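Long-range contacts in Peptide/nickel transport system substrate-binding protein (Listeria monocytogenes serotype 1/2a, PDB 5KZT), which binds peptide and, as in related solute-binding proteins, probably delivers it to a membrane transporter for uptake: residues A289-R294 with D487-Q492; A318-P323 with D335-S340; K453-I458 with V478-I483. All coordinates share one frame; numbering follows the deposited sequence.

How the interactions relate
From the N terminus, the first of these segments is 289-294, at the start of helix 291-299, and its partner 487-492 comes almost two hundred residues later, so interaction 1 closes the longest loop. Nested inside it, interaction 2 folds the loop after strand 316-317 onto the short helix 336-340, and interaction 3 then pairs helix 453-459 with helix 471-487. These two follow one another in series without crossing. Helix 471-487 is the common element: Glu481 hydrogen-bonds to Ser340 and Asn320 of interaction 2, Ile483 and Ala480 pack in interaction 3, and its C-terminal end, running on toward strand 491-503, is held in interaction 1.

Interaction 1 (A289-R294 with D487-Q492); sequences ANKNIR and DDVAIQ
Arg294 turns the edge of its guanidinium to the turn at Asp488 and Val489 and grips two successive backbone carbonyls. The group meets Asp488 O side-on with two nitrogens: NH2 donates to Asp488 O over 2.8 Å in a nearly straight bond (165° at the hydrogen), while NE approaches the same Asp488 O at 3.3 Å. NE is shared, since it also lies 2.9 Å from Val489 O, which it meets from above that carbonyl's plane. Both oxygens sit close to the guanidinium plane. On one face of the group, toward its rim, stands Lys291 CA, and NH1 turns back to Phe288 O, which further fixes the rotation of the group. The aliphatic base of the arginine also packs here, with Arg294 CB 4.0 Å from Val489 CG1.

Lys291 works one residue earlier in the turn. Its chain bends repeatedly and brings NZ to within 2.9 Å of Asp487 O, in the plane of that carbonyl. The carboxylate of Asp488 is near but not in salt-bridge range, NZ to OD1 being 4.4 Å; its other oxygen, OD2, accepts from Asn452 and is hydrogen-bonded to Tyr450 OH.

Two cationic side chains thus meet the carbonyls of Asp487, Asp488 and Val489, at and just past the helix end, which may suit the negative end of its dipole. Val489, with positive phi (48°), takes the left-handed conformation with which a chain often leaves a helix. With Asn290 OD1 accepting from Ile293 N as N-cap, the first turn of helix 291-299 docks on the C-terminal turn of helix 471-487.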
ATOM      1  N   ALA A 289       7.335   3.329  24.562  1.00 20.13           N
ATOM      2  CA  ALA A 289       8.578   2.609  24.801  1.00 20.68           C
ATOM      3  C   ALA A 289       8.391   1.525  25.886  1.00 21.59           C
ATOM      4  O   ALA A 289       9.147   0.570  25.933  1.00 21.88           O
ATOM      5  CB  ALA A 289       9.696   3.579  25.181  1.00 21.40           C
ATOM      6  N   ASN A 290       7.372   1.684  26.735  1.00 22.31           N
ATOM      7  CA  ASN A 290       6.980   0.683  27.738  1.00 22.88           C
ATOM      8  C   ASN A 290       6.016  -0.339  27.144  1.00 22.63           C
ATOM      9  O   ASN A 290       4.924   0.026  26.711  1.00 21.85           O
ATOM     10  CB  ASN A 290       6.324   1.369  28.931  1.00 23.58           C
ATOM     11  CG  ASN A 290       5.975   0.396  30.042  1.00 24.27           C
ATOM     12  OD1 ASN A 290       5.030  -0.376  29.917  1.00 24.16           O
ATOM     13  ND2 ASN A 290       6.735   0.423  31.121  1.00 25.19           N
ATOM     14  N   LYS A 291       6.413  -1.612  27.177  1.00 23.24           N
ATOM     15  CA  LYS A 291       5.653  -2.697  26.563  1.00 23.61           C
ATOM     16  C   LYS A 291       4.313  -2.895  27.225  1.00 24.01           C
ATOM     17  O   LYS A 291       3.329  -3.207  26.551  1.00 23.41           O
ATOM     18  CB  LYS A 291       6.409  -4.014  26.672  1.00 24.94           C
ATOM     19  CG  LYS A 291       5.912  -5.094  25.714  1.00 25.23           C
ATOM     20  CD  LYS A 291       5.822  -6.472  26.328  1.00 26.86           C
ATOM     21  CE  LYS A 291       7.130  -6.984  26.888  1.00 27.81           C
ATOM     22  NZ  LYS A 291       7.929  -7.716  25.866  1.00 28.33           N
ATOM     23  N   ASN A 292       4.280  -2.777  28.559  1.00 24.58           N
ATOM     24  CA  ASN A 292       3.015  -2.919  29.254  1.00 25.28           C
ATOM     25  C   ASN A 292       1.990  -1.887  28.791  1.00 24.73           C
ATOM     26  O   ASN A 292       0.811  -2.216  28.690  1.00 24.65           O
ATOM     27  CB  ASN A 292       3.190  -2.838  30.760  1.00 26.63           C
ATOM     28  CG  ASN A 292       3.489  -4.182  31.374  1.00 27.65           C
ATOM     29  OD1 ASN A 292       2.883  -5.191  31.015  1.00 28.28           O
ATOM     30  ND2 ASN A 292       4.403  -4.199  32.314  1.00 28.46           N
ATOM     31  N   ILE A 293       2.444  -0.664  28.510  1.00 23.89           N
ATOM     32  CA  ILE A 293       1.562   0.393  28.015  1.00 23.27           C
ATOM     33  C   ILE A 293       1.050   0.072  26.599  1.00 22.69           C
ATOM     34  O   ILE A 293      -0.146   0.269  26.333  1.00 22.28           O
ATOM     35  CB  ILE A 293       2.252   1.772  28.081  1.00 23.12           C
ATOM     36  CG1 ILE A 293       2.626   2.125  29.539  1.00 24.08           C
ATOM     37  CG2 ILE A 293       1.406   2.869  27.442  1.00 22.95           C
ATOM     38  CD1 ILE A 293       1.467   2.179  30.513  1.00 24.68           C
ATOM     39  N   ARG A 294       1.928  -0.432  25.720  1.00 21.94           N
ATOM     40  CA  ARG A 294       1.503  -0.905  24.384  1.00 21.44           C
ATOM     41  C   ARG A 294       0.418  -1.989  24.498  1.00 21.66           C
ATOM     42  O   ARG A 294      -0.605  -1.940  23.800  1.00 20.65           O
ATOM     43  CB  ARG A 294       2.695  -1.459  23.575  1.00 21.01           C
ATOM     44  CG  ARG A 294       3.751  -0.409  23.244  1.00 20.68           C
ATOM     45  CD  ARG A 294       4.650  -0.858  22.122  1.00 20.36           C
ATOM     46  NE  ARG A 294       5.445  -2.052  22.422  1.00 20.60           N
ATOM     47  CZ  ARG A 294       6.599  -2.081  23.088  1.00 21.35           C
ATOM     48  NH1 ARG A 294       7.137  -0.983  23.631  1.00 21.48           N
ATOM     49  NH2 ARG A 294       7.223  -3.252  23.242  1.00 22.13           N
ATOM     50  N   ASP A 487       4.858 -11.441  21.667  1.00 22.30           N
ATOM     51  CA  ASP A 487       6.029 -11.178  22.510  1.00 22.84           C
ATOM     52  C   ASP A 487       6.310  -9.677  22.727  1.00 22.17           C
ATOM     53  O   ASP A 487       6.577  -9.264  23.847  1.00 22.66           O
ATOM     54  CB  ASP A 487       7.286 -11.869  21.946  1.00 23.23           C
ATOM     55  CG  ASP A 487       7.112 -13.384  21.748  1.00 24.46           C
ATOM     56  OD1 ASP A 487       6.102 -13.962  22.260  1.00 25.36           O
ATOM     57  OD2 ASP A 487       7.978 -13.994  21.061  1.00 24.89           O
ATOM     58  N   ASP A 488       6.290  -8.877  21.652  1.00 21.30           N
ATOM     59  CA  ASP A 488       6.724  -7.469  21.705  1.00 20.93           C
ATOM     60  C   ASP A 488       5.603  -6.438  21.639  1.00 20.01           C
ATOM     61  O   ASP A 488       5.814  -5.286  21.983  1.00 20.10           O
ATOM     62  CB  ASP A 488       7.724  -7.178  20.577  1.00 20.80           C
ATOM     63  CG  ASP A 488       9.053  -7.900  20.756  1.00 21.87           C
ATOM     64  OD1 ASP A 488       9.247  -8.579  21.774  1.00 23.48           O
ATOM     65  OD2 ASP A 488       9.937  -7.805  19.882  1.00 22.36           O
ATOM     66  N   VAL A 489       4.417  -6.823  21.191  1.00 19.37           N
ATOM     67  CA  VAL A 489       3.336  -5.842  20.988  1.00 18.62           C
ATOM     68  C   VAL A 489       3.846  -4.609  20.198  1.00 17.97           C
ATOM     69  O   VAL A 489       3.626  -3.458  20.591  1.00 18.15           O
ATOM     70  CB  VAL A 489       2.701  -5.391  22.332  1.00 19.24           C
ATOM     71  CG1 VAL A 489       1.292  -4.865  22.096  1.00 19.48           C
ATOM     72  CG2 VAL A 489       2.666  -6.521  23.360  1.00 20.01           C
ATOM     73  N   ALA A 490       4.565  -4.861  19.101  1.00 17.23           N
ATOM     74  CA  ALA A 490       5.101  -3.782  18.242  1.00 16.81           C
ATOM     75  C   ALA A 490       3.964  -2.958  17.633  1.00 16.61           C
ATOM     76  O   ALA A 490       4.077  -1.731  17.477  1.00 16.75           O
ATOM     77  CB  ALA A 490       5.939  -4.387  17.122  1.00 16.48           C
ATOM     78  N   ILE A 491       2.909  -3.674  17.244  1.00 16.30           N
ATOM     79  CA  ILE A 491       1.674  -3.102  16.652  1.00 16.30           C
ATOM     80  C   ILE A 491       0.480  -3.895  17.138  1.00 16.58           C
ATOM     81  O   ILE A 491       0.652  -4.941  17.752  1.00 16.93           O
ATOM     82  CB  ILE A 491       1.681  -3.201  15.122  1.00 15.67           C
ATOM     83  CG1 ILE A 491       1.812  -4.657  14.658  1.00 15.50           C
ATOM     84  CG2 ILE A 491       2.800  -2.352  14.548  1.00 15.64           C
ATOM     85  CD1 ILE A 491       1.465  -4.848  13.218  1.00 15.17           C
ATOM     86  N   GLN A 492      -0.723  -3.419  16.845  1.00 16.79           N
ATOM     87  CA  GLN A 492      -1.949  -4.165  17.152  1.00 17.48           C
ATOM     88  C   GLN A 492      -2.859  -4.214  15.931  1.00 17.21           C
ATOM     89  O   GLN A 492      -3.546  -3.242  15.633  1.00 16.94           O
ATOM     90  CB  GLN A 492      -2.698  -3.562  18.357  1.00 18.36           C
ATOM     91  CG  GLN A 492      -4.068  -4.191  18.691  1.00 19.42           C
ATOM     92  CD  GLN A 492      -4.040  -5.702  18.941  1.00 19.87           C
ATOM     93  OE1 GLN A 492      -3.387  -6.447  18.218  1.00 19.62           O
ATOM     94  NE2 GLN A 492      -4.765  -6.162  19.974  1.00 21.08           N
TER

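Interaction 2 (A318-P323 with D335-S340); sequences ANNLVP and DYTKES
Val322 presses its branched end against the Tyr336 ring, the two side chains crossing at about a right angle. CG2 of Val322 lies 3.6 Å from Tyr336 CE1, and Val322 CB lies 3.6 Å from Tyr336 CD1, so one flank of the ring carries most of the apolar contact. Tyr336 OH is taken up by Met477 O of helix 471-487. Thr337 CG2, anti to the carbonyl carbon with OG1 turned between it and the backbone N (chi1 58°), packs closer still on a backbone oxygen, 3.2 Å from Val322 O, and also meets Asn320 CG at 3.9 Å. The amide of Asn320 runs on to Ser340, while its ND2 donates to Gly341 O and to Glu481 OE2.

This surface belongs to the first turn of helix 336-340, which starts with an N-cap aspartate: Thr337 N donates to Asp335 OD1 over 2.9 Å, and Thr337 OG1 adds a weak bond there. Asp335 OD2 accepts from Gly325 N.

Along its looser margin, direct contact gives way to water. One water donates to Asn320 OD1 and to Thr337 O, at 2.8 Å each. A second lies 2.7 Å from both Pro323 O and Asp335 OD1 and cannot serve every acceptor near it.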
ATOM      1  N   ALA A 318      -9.113  -8.498  13.005  1.00 19.75           N
ATOM      2  CA  ALA A 318      -7.824  -9.074  12.685  1.00 19.42           C
ATOM      3  C   ALA A 318      -7.110  -9.350  13.995  1.00 19.88           C
ATOM      4  O   ALA A 318      -7.077  -8.485  14.878  1.00 20.15           O
ATOM      5  CB  ALA A 318      -7.015  -8.099  11.852  1.00 18.97           C
ATOM      6  N   ASN A 319      -6.564 -10.555  14.115  1.00 20.01           N
ATOM      7  CA  ASN A 319      -5.669 -10.939  15.214  1.00 20.02           C
ATOM      8  C   ASN A 319      -4.325 -11.431  14.670  1.00 19.27           C
ATOM      9  O   ASN A 319      -3.595 -12.204  15.322  1.00 19.46           O
ATOM     10  CB  ASN A 319      -6.344 -12.010  16.044  1.00 21.46           C
ATOM     11  CG  ASN A 319      -7.655 -11.540  16.635  1.00 22.08           C
ATOM     12  OD1 ASN A 319      -8.721 -12.038  16.284  1.00 24.21           O
ATOM     13  ND2 ASN A 319      -7.589 -10.581  17.517  1.00 21.72           N
ATOM     14  N   ASN A 320      -4.027 -10.990  13.445  1.00 18.53           N
ATOM     15  CA  ASN A 320      -2.798 -11.250  12.731  1.00 17.78           C
ATOM     16  C   ASN A 320      -2.486 -10.031  11.864  1.00 16.93           C
ATOM     17  O   ASN A 320      -3.394  -9.346  11.355  1.00 16.72           O
ATOM     18  CB  ASN A 320      -2.931 -12.438  11.794  1.00 18.19           C
ATOM     19  CG  ASN A 320      -3.289 -13.721  12.511  1.00 19.00           C
ATOM     20  OD1 ASN A 320      -4.456 -13.966  12.799  1.00 19.01           O
ATOM     21  ND2 ASN A 320      -2.283 -14.540  12.803  1.00 19.09           N
ATOM     22  N   LEU A 321      -1.204  -9.785  11.656  1.00 16.86           N
ATOM     23  CA  LEU A 321      -0.749  -8.818  10.672  1.00 16.38           C
ATOM     24  C   LEU A 321      -1.022  -9.305   9.256  1.00 16.60           C
ATOM     25  O   LEU A 321      -1.503  -8.542   8.401  1.00 16.74           O
ATOM     26  CB  LEU A 321       0.747  -8.560  10.842  1.00 16.48           C
ATOM     27  CG  LEU A 321       1.384  -7.699   9.774  1.00 16.12           C
ATOM     28  CD1 LEU A 321       0.684  -6.353   9.672  1.00 16.18           C
ATOM     29  CD2 LEU A 321       2.875  -7.557  10.056  1.00 16.25           C
ATOM     30  N   VAL A 322      -0.696 -10.571   9.004  1.00 17.06           N
ATOM     31  CA  VAL A 322      -0.926 -11.193   7.707  1.00 17.27           C
ATOM     32  C   VAL A 322      -2.423 -11.507   7.607  1.00 17.76           C
ATOM     33  O   VAL A 322      -2.989 -12.064   8.530  1.00 17.57           O
ATOM     34  CB  VAL A 322      -0.067 -12.459   7.516  1.00 17.81           C
ATOM     35  CG1 VAL A 322      -0.446 -13.193   6.229  1.00 18.13           C
ATOM     36  CG2 VAL A 322       1.421 -12.101   7.540  1.00 17.79           C
ATOM     37  N   PRO A 323      -3.080 -11.078   6.517  1.00 18.30           N
ATOM     38  CA  PRO A 323      -4.514 -11.289   6.396  1.00 18.97           C
ATOM     39  C   PRO A 323      -4.875 -12.750   6.105  1.00 19.87           C
ATOM     40  O   PRO A 323      -4.091 -13.463   5.485  1.00 19.36           O
ATOM     41  CB  PRO A 323      -4.913 -10.365   5.244  1.00 18.73           C
ATOM     42  CG  PRO A 323      -3.674 -10.225   4.449  1.00 18.65           C
ATOM     43  CD  PRO A 323      -2.567 -10.213   5.444  1.00 18.54           C
ATOM     44  N   ASP A 335      -3.376 -22.096   5.418  1.00 19.58           N
ATOM     45  CA  ASP A 335      -3.280 -20.643   5.592  1.00 18.67           C
ATOM     46  C   ASP A 335      -2.259 -20.264   6.658  1.00 18.33           C
ATOM     47  O   ASP A 335      -2.288 -20.811   7.775  1.00 18.60           O
ATOM     48  CB  ASP A 335      -4.639 -20.075   6.007  1.00 18.84           C
ATOM     49  CG  ASP A 335      -4.749 -18.585   5.790  1.00 18.27           C
ATOM     50  OD1 ASP A 335      -3.805 -17.824   6.102  1.00 17.69           O
ATOM     51  OD2 ASP A 335      -5.823 -18.162   5.292  1.00 18.78           O
ATOM     52  N   TYR A 336      -1.379 -19.324   6.307  1.00 17.40           N
ATOM     53  CA  TYR A 336      -0.427 -18.721   7.266  1.00 17.13           C
ATOM     54  C   TYR A 336      -1.083 -18.388   8.601  1.00 17.33           C
ATOM     55  O   TYR A 336      -0.540 -18.732   9.654  1.00 17.62           O
ATOM     56  CB  TYR A 336       0.151 -17.430   6.676  1.00 16.20           C
ATOM     57  CG  TYR A 336       1.148 -16.711   7.564  1.00 15.73           C
ATOM     58  CD1 TYR A 336       0.717 -15.829   8.560  1.00 15.37           C
ATOM     59  CD2 TYR A 336       2.526 -16.889   7.396  1.00 15.91           C
ATOM     60  CE1 TYR A 336       1.618 -15.157   9.368  1.00 15.33           C
ATOM     61  CE2 TYR A 336       3.435 -16.207   8.198  1.00 15.75           C
ATOM     62  CZ  TYR A 336       2.980 -15.347   9.178  1.00 15.42           C
ATOM     63  OH  TYR A 336       3.874 -14.670   9.997  1.00 15.69           O
ATOM     64  N   THR A 337      -2.256 -17.736   8.557  1.00 17.47           N
ATOM     65  CA  THR A 337      -2.941 -17.314   9.797  1.00 17.63           C
ATOM     66  C   THR A 337      -3.396 -18.459  10.700  1.00 18.69           C
ATOM     67  O   THR A 337      -3.379 -18.314  11.921  1.00 18.76           O
ATOM     68  CB  THR A 337      -4.163 -16.399   9.538  1.00 17.48           C
ATOM     69  OG1 THR A 337      -5.108 -17.058   8.700  1.00 17.71           O
ATOM     70  CG2 THR A 337      -3.745 -15.144   8.910  1.00 16.83           C
ATOM     71  N   LYS A 338      -3.796 -19.585  10.112  1.00 19.57           N
ATOM     72  CA  LYS A 338      -4.139 -20.790  10.893  1.00 20.96           C
ATOM     73  C   LYS A 338      -2.884 -21.364  11.604  1.00 21.38           C
ATOM     74  O   LYS A 338      -2.940 -21.745  12.780  1.00 22.04           O
ATOM     75  CB  LYS A 338      -4.816 -21.828   9.975  1.00 22.00           C
ATOM     76  CG  LYS A 338      -5.223 -23.144  10.622  1.00 23.60           C
ATOM     77  CD  LYS A 338      -5.598 -24.208   9.584  1.00 24.65           C
ATOM     78  CE  LYS A 338      -6.028 -25.524  10.231  1.00 26.03           C
ATOM     79  NZ  LYS A 338      -4.948 -26.131  11.056  1.00 26.73           N
ATOM     80  N   GLU A 339      -1.755 -21.394  10.903  1.00 21.11           N
ATOM     81  CA  GLU A 339      -0.481 -21.862  11.486  1.00 21.75           C
ATOM     82  C   GLU A 339       0.058 -20.904  12.544  1.00 21.25           C
ATOM     83  O   GLU A 339       0.620 -21.341  13.533  1.00 21.70           O
ATOM     84  CB  GLU A 339       0.578 -22.102  10.399  1.00 21.67           C
ATOM     85  CG  GLU A 339       0.140 -23.132   9.370  1.00 22.48           C
ATOM     86  CD  GLU A 339       1.191 -23.441   8.337  1.00 22.66           C
ATOM     87  OE1 GLU A 339       2.046 -22.579   8.042  1.00 22.63           O
ATOM     88  OE2 GLU A 339       1.145 -24.556   7.811  1.00 23.25           O
ATOM     89  N   SER A 340      -0.100 -19.601  12.326  1.00 20.45           N
ATOM     90  CA  SER A 340       0.349 -18.597  13.291  1.00 20.29           C
ATOM     91  C   SER A 340      -0.516 -18.555  14.549  1.00 21.23           C
ATOM     92  O   SER A 340      -0.021 -18.237  15.635  1.00 20.95           O
ATOM     93  CB  SER A 340       0.347 -17.212  12.654  1.00 19.32           C
ATOM     94  OG  SER A 340       1.109 -16.305  13.426  1.00 18.79           O
TER
HETATM   95  O   HOH W   1      -5.238 -16.660  13.231  1.00 25.00           O
HETATM   96  O   HOH W   2      -3.054 -15.757   4.466  1.00 16.08           O

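Interaction 3 (K453-I458 with V478-I483); sequences KDYDKI and VKAEKI
Ile458 and Ile483 each hold CG1 anti to the carbonyl carbon and continue with CD1 anti to CA (chi2 177° and 171°), extending both chains across the helix interface until they meet tip to tip. Their CD1 methyls end 3.7 Å apart. Between the helices the small Ala480 lets the backbones come near: its CA and that of Tyr455 are separated by 5.9 Å. The Ala480 methyl is flanked by two larger groups, with Ile458 CG2 3.8 Å and Tyr455 CE1 3.9 Å from Ala480 CB.

Tyr455 offers its edge to the other helix. CE1 and CD1 lie beside Ala480 O, which sits in the ring plane 3.4 Å from CE1, an aromatic C-H facing a carbonyl oxygen. Tyr455 CB touches Ile483 CG2, and the phenol OH goes on to Leu436 O of helix 433-436.

The axes of the two short segments run nearly antiparallel, at 161° between their N-to-C directions, with a closest approach of 9.7 Å; residues 455 and 458 against 480 and 483 form the seam. At its margin, Lys479 CB and Asp454 CB make only looser contacts with the isoleucine tips. Helix 453-459 therefore covers one side of helix 471-487, while on another side Val478 packs on Tyr336 and Glu339 of helix 336-340 and Glu481 accepts from Val322 N, leaving the longer helix sandwiched as it heads toward strand 491-503.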
ATOM      1  N   LYS A 453      16.215  -7.829  17.364  1.00 23.25           N
ATOM      2  CA  LYS A 453      17.217  -8.506  16.518  1.00 24.35           C
ATOM      3  C   LYS A 453      16.855  -9.926  16.116  1.00 24.30           C
ATOM      4  O   LYS A 453      17.291 -10.392  15.063  1.00 24.46           O
ATOM      5  CB  LYS A 453      18.613  -8.492  17.154  1.00 26.73           C
ATOM      6  CG  LYS A 453      19.244  -7.113  17.353  1.00 27.79           C
ATOM      7  CD  LYS A 453      19.087  -6.126  16.193  1.00 28.31           C
ATOM      8  CE  LYS A 453      19.746  -6.588  14.878  1.00 29.38           C
ATOM      9  NZ  LYS A 453      19.264  -5.858  13.658  1.00 28.88           N
ATOM     10  N   ASP A 454      16.077 -10.621  16.940  1.00 24.42           N
ATOM     11  CA  ASP A 454      15.615 -11.969  16.587  1.00 24.98           C
ATOM     12  C   ASP A 454      14.621 -11.915  15.423  1.00 23.22           C
ATOM     13  O   ASP A 454      14.633 -12.776  14.533  1.00 24.06           O
ATOM     14  CB  ASP A 454      14.948 -12.656  17.790  1.00 26.49           C
ATOM     15  CG  ASP A 454      15.902 -12.879  18.950  1.00 28.64           C
ATOM     16  OD1 ASP A 454      17.129 -12.985  18.724  1.00 29.75           O
ATOM     17  OD2 ASP A 454      15.412 -12.938  20.099  1.00 30.40           O
ATOM     18  N   TYR A 455      13.761 -10.900  15.442  1.00 21.42           N
ATOM     19  CA  TYR A 455      12.825 -10.642  14.346  1.00 19.83           C
ATOM     20  C   TYR A 455      13.604 -10.351  13.063  1.00 19.57           C
ATOM     21  O   TYR A 455      13.375 -11.018  12.074  1.00 19.19           O
ATOM     22  CB  TYR A 455      11.895  -9.484  14.690  1.00 18.53           C
ATOM     23  CG  TYR A 455      10.771  -9.263  13.708  1.00 17.37           C
ATOM     24  CD1 TYR A 455       9.625 -10.040  13.750  1.00 17.12           C
ATOM     25  CD2 TYR A 455      10.844  -8.249  12.751  1.00 16.45           C
ATOM     26  CE1 TYR A 455       8.574  -9.821  12.861  1.00 16.54           C
ATOM     27  CE2 TYR A 455       9.791  -8.013  11.866  1.00 15.69           C
ATOM     28  CZ  TYR A 455       8.658  -8.811  11.923  1.00 15.82           C
ATOM     29  OH  TYR A 455       7.606  -8.625  11.038  1.00 15.13           O
ATOM     30  N   ASP A 456      14.565  -9.421  13.124  1.00 20.12           N
ATOM     31  CA  ASP A 456      15.446  -9.107  11.967  1.00 20.35           C
ATOM     32  C   ASP A 456      16.173 -10.330  11.436  1.00 21.63           C
ATOM     33  O   ASP A 456      16.260 -10.515  10.225  1.00 21.25           O
ATOM     34  CB  ASP A 456      16.516  -8.064  12.317  1.00 20.83           C
ATOM     35  CG  ASP A 456      15.942  -6.769  12.821  1.00 20.25           C
ATOM     36  OD1 ASP A 456      14.777  -6.450  12.507  1.00 19.70           O
ATOM     37  OD2 ASP A 456      16.659  -6.067  13.570  1.00 21.30           O
ATOM     38  N   LYS A 457      16.694 -11.153  12.339  1.00 23.60           N
ATOM     39  CA  LYS A 457      17.437 -12.351  11.956  1.00 26.19           C
ATOM     40  C   LYS A 457      16.564 -13.337  11.172  1.00 26.71           C
ATOM     41  O   LYS A 457      17.005 -13.902  10.153  1.00 26.53           O
ATOM     42  CB  LYS A 457      18.041 -13.032  13.182  1.00 28.33           C
ATOM     43  CG  LYS A 457      18.905 -14.234  12.826  1.00 30.82           C
ATOM     44  CD  LYS A 457      20.037 -14.471  13.822  1.00 33.03           C
ATOM     45  CE  LYS A 457      21.383 -14.658  13.125  1.00 34.56           C
ATOM     46  NZ  LYS A 457      21.391 -15.787  12.151  1.00 35.65           N
ATOM     47  N   ILE A 458      15.325 -13.514  11.625  1.00 37.19           N
ATOM     48  CA  ILE A 458      14.360 -14.326  10.880  1.00 35.31           C
ATOM     49  C   ILE A 458      14.145 -13.798   9.462  1.00 35.02           C
ATOM     50  O   ILE A 458      14.210 -14.560   8.502  1.00 35.93           O
ATOM     51  CB  ILE A 458      13.008 -14.465  11.625  1.00 33.25           C
ATOM     52  CG1 ILE A 458      13.164 -15.500  12.744  1.00 34.62           C
ATOM     53  CG2 ILE A 458      11.897 -14.878  10.662  1.00 30.85           C
ATOM     54  CD1 ILE A 458      11.949 -15.695  13.624  1.00 33.30           C
ATOM     55  N   VAL A 478       6.351 -17.771   9.846  1.00 19.77           N
ATOM     56  CA  VAL A 478       5.242 -18.046  10.775  1.00 19.79           C
ATOM     57  C   VAL A 478       5.668 -17.637  12.187  1.00 20.58           C
ATOM     58  O   VAL A 478       4.957 -16.899  12.883  1.00 20.50           O
ATOM     59  CB  VAL A 478       4.811 -19.532  10.709  1.00 20.44           C
ATOM     60  CG1 VAL A 478       3.793 -19.874  11.799  1.00 21.64           C
ATOM     61  CG2 VAL A 478       4.255 -19.848   9.316  1.00 20.00           C
ATOM     62  N   LYS A 479       6.853 -18.083  12.589  1.00 21.52           N
ATOM     63  CA  LYS A 479       7.371 -17.774  13.914  1.00 23.19           C
ATOM     64  C   LYS A 479       7.544 -16.276  14.155  1.00 21.97           C
ATOM     65  O   LYS A 479       7.345 -15.796  15.274  1.00 22.73           O
ATOM     66  CB  LYS A 479       8.709 -18.482  14.147  1.00 25.93           C
ATOM     67  CG  LYS A 479       8.607 -19.986  14.223  1.00 28.15           C
ATOM     68  CD  LYS A 479       9.994 -20.593  14.407  1.00 31.17           C
ATOM     69  CE  LYS A 479       9.934 -22.093  14.497  1.00 33.69           C
ATOM     70  NZ  LYS A 479       9.022 -22.534  15.591  1.00 35.73           N
ATOM     71  N   ALA A 480       7.918 -15.548  13.103  1.00 20.46           N
ATOM     72  CA  ALA A 480       8.176 -14.121  13.213  1.00 19.96           C
ATOM     73  C   ALA A 480       6.981 -13.348  13.740  1.00 19.04           C
ATOM     74  O   ALA A 480       7.159 -12.394  14.488  1.00 19.15           O
ATOM     75  CB  ALA A 480       8.597 -13.550  11.870  1.00 19.58           C
ATOM     76  N   GLU A 481       5.767 -13.749  13.348  1.00 17.72           N
ATOM     77  CA  GLU A 481       4.580 -13.006  13.749  1.00 17.78           C
ATOM     78  C   GLU A 481       4.351 -13.076  15.261  1.00 19.10           C
ATOM     79  O   GLU A 481       3.889 -12.106  15.880  1.00 19.87           O
ATOM     80  CB  GLU A 481       3.331 -13.457  12.973  1.00 17.10           C
ATOM     81  CG  GLU A 481       2.183 -12.456  13.117  1.00 17.54           C
ATOM     82  CD  GLU A 481       0.972 -12.779  12.257  1.00 17.59           C
ATOM     83  OE1 GLU A 481       0.497 -11.878  11.553  1.00 17.39           O
ATOM     84  OE2 GLU A 481       0.486 -13.923  12.294  1.00 18.30           O
ATOM     85  N   LYS A 482       4.663 -14.222  15.859  1.00 20.71           N
ATOM     86  CA  LYS A 482       4.569 -14.349  17.321  1.00 21.19           C
ATOM     87  C   LYS A 482       5.482 -13.378  18.066  1.00 20.65           C
ATOM     88  O   LYS A 482       5.092 -12.801  19.085  1.00 20.56           O
ATOM     89  CB  LYS A 482       4.884 -15.764  17.766  1.00 22.56           C
ATOM     90  CG  LYS A 482       4.437 -16.023  19.194  1.00 23.50           C
ATOM     91  CD  LYS A 482       4.975 -17.342  19.724  1.00 24.70           C
ATOM     92  CE  LYS A 482       4.638 -17.504  21.188  1.00 25.58           C
ATOM     93  NZ  LYS A 482       5.580 -16.796  22.097  1.00 25.18           N
ATOM     94  N   ILE A 483       6.686 -13.201  17.541  1.00 20.30           N
ATOM     95  CA  ILE A 483       7.651 -12.261  18.113  1.00 19.95           C
ATOM     96  C   ILE A 483       7.092 -10.831  18.032  1.00 18.95           C
ATOM     97  O   ILE A 483       7.079 -10.091  19.011  1.00 18.94           O
ATOM     98  CB  ILE A 483       9.016 -12.333  17.378  1.00 20.11           C
ATOM     99  CG1 ILE A 483       9.642 -13.719  17.539  1.00 20.92           C
ATOM    100  CG2 ILE A 483       9.971 -11.274  17.934  1.00 20.09           C
ATOM    101  CD1 ILE A 483      10.863 -13.944  16.693  1.00 21.23           C
TER